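Local coordinates for uncharacterized protein (Helicobacter pylori, PDB 4O5J) that binds sialic acid-bearing glycans as the outer-membrane adhesin SabA, probably attaching the bacterium to host surfaces through its extracellular domain, at residues A54-L64 and L270-Q278. Sequence-based numbering, arbitrary orientation.
Sequences ANNIELVNSSL and LQAQATGSQ
Paired amide hydrogen bonds between N61 and the backbone of Q273, with a second amide grip from Q278, fasten the loop linking helices 241-268 and 281-309 along the first turns of helix 57-76. This loop runs extended from L270 and then folds into a type II beta turn from A274 to S277, which leads into Q278. The carboxamide of N61 makes a two-pronged pair with the backbone N and O of Q273: OD1 accepts from Q273 N at 2.8 Å, the donor tilted from the carbonyl plane, while ND2 gives a nearly straight bond (169°) to an in-plane lone pair of Q273 O at 3.0 Å. With both polar atoms of the N61 amide engaged by one residue, its flip is fixed. The Q273 side chain also touches F283 of helix 281-309. The contact lies at the bend where helix 29-54 gives way to helix 57-76 in the helical adhesion domain, and N56 caps the new helix through OD1 to L59 N. Q278 NE2 donates to A54 O of helix 29-54, 3.0 Å away and in its carbonyl plane. I57, its CG1 anti to the backbone N (chi1 -172°), brings CD1 against Q273 CB (3.6 Å) and, roughly at right angles to it, Q278 OE1 (3.5 Å). Farther along, L64 sets CD2 3.4 Å from Q271 O and CD1 4.1 Å from L270 CB, and L270 in turn packs on F283 and F290 of helix 281-309.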
loop_
_atom_site.group_PDB
_atom_site.type_symbol
_atom_site.label_atom_id
_atom_site.label_comp_id
_atom_site.label_asym_id
_atom_site.label_seq_id
_atom_site.Cartn_x
_atom_site.Cartn_y
_atom_site.Cartn_z
ATOM N N ALA A 54 -28.480 0.956 -15.751
ATOM C CA ALA A 54 -28.476 -0.492 -15.745
ATOM C C ALA A 54 -28.964 -0.982 -17.089
ATOM O O ALA A 54 -28.457 -1.956 -17.589
ATOM C CB ALA A 54 -29.343 -1.053 -14.635
ATOM N N ASN A 55 -29.909 -0.276 -17.693
ATOM C CA ASN A 55 -30.395 -0.634 -19.020
ATOM C C ASN A 55 -29.531 -0.194 -20.208
ATOM O O ASN A 55 -29.896 -0.436 -21.364
ATOM C CB ASN A 55 -31.824 -0.115 -19.191
ATOM C CG ASN A 55 -32.765 -0.847 -18.309
ATOM O OD1 ASN A 55 -32.574 -1.977 -18.032
ATOM N ND2 ASN A 55 -33.713 -0.214 -17.833
ATOM N N ASN A 56 -28.420 0.470 -19.920
ATOM C CA ASN A 56 -27.549 1.008 -20.940
ATOM C C ASN A 56 -26.402 0.040 -21.226
ATOM O O ASN A 56 -25.331 0.123 -20.622
ATOM C CB ASN A 56 -26.994 2.352 -20.477
ATOM C CG ASN A 56 -26.200 3.025 -21.552
ATOM O OD1 ASN A 56 -25.714 2.401 -22.500
ATOM N ND2 ASN A 56 -26.069 4.308 -21.421
ATOM N N ILE A 57 -26.635 -0.852 -22.183
ATOM C CA ILE A 57 -25.733 -1.973 -22.457
ATOM C C ILE A 57 -24.332 -1.514 -22.818
ATOM O O ILE A 57 -23.316 -2.063 -22.370
ATOM C CB ILE A 57 -26.317 -2.904 -23.563
ATOM C CG1 ILE A 57 -25.455 -4.135 -23.651
ATOM C CG2 ILE A 57 -26.390 -2.210 -24.939
ATOM C CD1 ILE A 57 -25.221 -4.740 -22.289
ATOM N N GLU A 58 -24.269 -0.469 -23.607
ATOM C CA GLU A 58 -22.999 0.057 -23.962
ATOM C C GLU A 58 -22.228 0.542 -22.724
ATOM O O GLU A 58 -21.021 0.299 -22.580
ATOM C CB GLU A 58 -23.228 1.174 -24.933
ATOM C CG GLU A 58 -21.945 1.737 -25.472
ATOM C CD GLU A 58 -22.195 2.729 -26.580
ATOM O OE1 GLU A 58 -21.330 3.623 -26.754
ATOM O OE2 GLU A 58 -23.247 2.617 -27.271
ATOM N N LEU A 59 -22.937 1.219 -21.825
ATOM C CA LEU A 59 -22.305 1.766 -20.623
ATOM C C LEU A 59 -21.911 0.631 -19.709
ATOM O O LEU A 59 -20.853 0.659 -19.121
ATOM C CB LEU A 59 -23.254 2.687 -19.904
ATOM C CG LEU A 59 -22.795 3.248 -18.573
ATOM C CD1 LEU A 59 -21.487 4.074 -18.608
ATOM C CD2 LEU A 59 -23.926 4.070 -17.982
ATOM N N VAL A 60 -22.762 -0.384 -19.600
ATOM C CA VAL A 60 -22.418 -1.532 -18.762
ATOM C C VAL A 60 -21.162 -2.227 -19.281
ATOM O O VAL A 60 -20.211 -2.440 -18.538
ATOM C CB VAL A 60 -23.576 -2.517 -18.661
ATOM C CG1 VAL A 60 -23.163 -3.799 -17.923
ATOM C CG2 VAL A 60 -24.728 -1.825 -17.962
ATOM N N ASN A 61 -21.123 -2.529 -20.559
ATOM C CA ASN A 61 -19.931 -3.168 -21.151
ATOM C C ASN A 61 -18.692 -2.296 -21.095
ATOM O O ASN A 61 -17.564 -2.770 -20.870
ATOM C CB ASN A 61 -20.235 -3.579 -22.589
ATOM C CG ASN A 61 -21.206 -4.725 -22.650
ATOM O OD1 ASN A 61 -21.397 -5.438 -21.645
ATOM N ND2 ASN A 61 -21.834 -4.920 -23.813
ATOM N N SER A 62 -18.906 -1.001 -21.275
ATOM C CA SER A 62 -17.814 -0.052 -21.217
ATOM C C SER A 62 -17.154 -0.090 -19.842
ATOM O O SER A 62 -15.928 -0.096 -19.731
ATOM C CB SER A 62 -18.377 1.322 -21.455
ATOM O OG SER A 62 -17.335 2.176 -21.682
ATOM N N SER A 63 -17.988 -0.124 -18.800
ATOM C CA SER A 63 -17.513 -0.167 -17.417
ATOM C C SER A 63 -16.831 -1.496 -17.124
ATOM O O SER A 63 -15.778 -1.534 -16.459
ATOM C CB SER A 63 -18.672 0.015 -16.441
ATOM O OG SER A 63 -19.384 1.215 -16.734
ATOM N N LEU A 64 -17.418 -2.583 -17.612
ATOM C CA LEU A 64 -16.820 -3.915 -17.402
ATOM C C LEU A 64 -15.464 -3.954 -18.076
ATOM O O LEU A 64 -14.485 -4.420 -17.494
ATOM C CB LEU A 64 -17.718 -5.008 -17.980
ATOM C CG LEU A 64 -17.174 -6.430 -17.821
ATOM C CD1 LEU A 64 -16.942 -6.784 -16.352
ATOM C CD2 LEU A 64 -18.105 -7.444 -18.459
ATOM N N LEU A 270 -16.554 -13.163 -16.107
ATOM C CA LEU A 270 -17.365 -11.996 -16.530
ATOM C C LEU A 270 -17.055 -11.614 -17.968
ATOM O O LEU A 270 -15.883 -11.467 -18.341
ATOM C CB LEU A 270 -17.118 -10.779 -15.620
ATOM C CG LEU A 270 -17.698 -10.957 -14.222
ATOM C CD1 LEU A 270 -17.269 -9.830 -13.372
ATOM C CD2 LEU A 270 -19.211 -10.968 -14.306
ATOM N N GLN A 271 -18.099 -11.474 -18.789
ATOM C CA GLN A 271 -17.851 -11.158 -20.192
ATOM C C GLN A 271 -18.823 -10.095 -20.688
ATOM O O GLN A 271 -19.893 -9.900 -20.082
ATOM C CB GLN A 271 -17.963 -12.436 -20.998
ATOM C CG GLN A 271 -17.888 -12.225 -22.487
ATOM C CD GLN A 271 -18.050 -13.507 -23.238
ATOM O OE1 GLN A 271 -17.243 -14.422 -23.054
ATOM N NE2 GLN A 271 -19.104 -13.601 -24.088
ATOM N N ALA A 272 -18.453 -9.392 -21.763
ATOM C CA ALA A 272 -19.300 -8.315 -22.307
ATOM C C ALA A 272 -20.713 -8.839 -22.611
ATOM O O ALA A 272 -20.853 -9.926 -23.156
ATOM C CB ALA A 272 -18.661 -7.695 -23.543
ATOM N N GLN A 273 -21.761 -8.105 -22.223
ATOM C CA GLN A 273 -23.162 -8.613 -22.346
ATOM C C GLN A 273 -23.805 -8.370 -23.699
ATOM O O GLN A 273 -23.529 -7.330 -24.315
ATOM C CB GLN A 273 -24.047 -8.023 -21.249
ATOM C CG GLN A 273 -23.612 -8.498 -19.889
ATOM C CD GLN A 273 -23.703 -9.994 -19.832
ATOM O OE1 GLN A 273 -24.808 -10.544 -19.721
ATOM N NE2 GLN A 273 -22.558 -10.679 -19.963
ATOM N N ALA A 274 -24.657 -9.309 -24.154
ATOM C CA ALA A 274 -25.503 -9.060 -25.319
ATOM C C ALA A 274 -26.633 -8.161 -24.905
ATOM O O ALA A 274 -27.088 -8.228 -23.764
ATOM C CB ALA A 274 -26.096 -10.333 -25.816
ATOM N N THR A 275 -27.110 -7.337 -25.822
ATOM C CA THR A 275 -28.255 -6.453 -25.535
ATOM C C THR A 275 -29.490 -7.146 -24.913
ATOM O O THR A 275 -30.251 -7.836 -25.605
ATOM C CB THR A 275 -28.706 -5.731 -26.801
ATOM O OG1 THR A 275 -27.566 -5.101 -27.376
ATOM C CG2 THR A 275 -29.819 -4.660 -26.499
ATOM N N GLY A 276 -29.686 -6.928 -23.610
ATOM C CA GLY A 276 -30.846 -7.451 -22.870
ATOM C C GLY A 276 -30.412 -8.551 -21.889
ATOM O O GLY A 276 -31.199 -8.964 -21.032
ATOM N N SER A 277 -29.155 -8.998 -21.997
ATOM C CA SER A 277 -28.627 -10.155 -21.170
ATOM C C SER A 277 -27.845 -9.719 -19.898
ATOM O O SER A 277 -27.415 -10.570 -19.096
ATOM C CB SER A 277 -27.838 -11.207 -22.026
ATOM N N GLN A 278 -27.672 -8.399 -19.701
ATOM C CA GLN A 278 -27.171 -7.878 -18.402
ATOM C C GLN A 278 -28.180 -8.094 -17.233
ATOM O O GLN A 278 -27.877 -7.724 -16.104
ATOM C CB GLN A 278 -26.625 -6.414 -18.472
ATOM C CG GLN A 278 -27.655 -5.273 -18.507
ATOM C CD GLN A 278 -28.063 -4.848 -19.931
ATOM O OE1 GLN A 278 -28.285 -5.674 -20.827
ATOM N NE2 GLN A 278 -28.164 -3.549 -20.137
#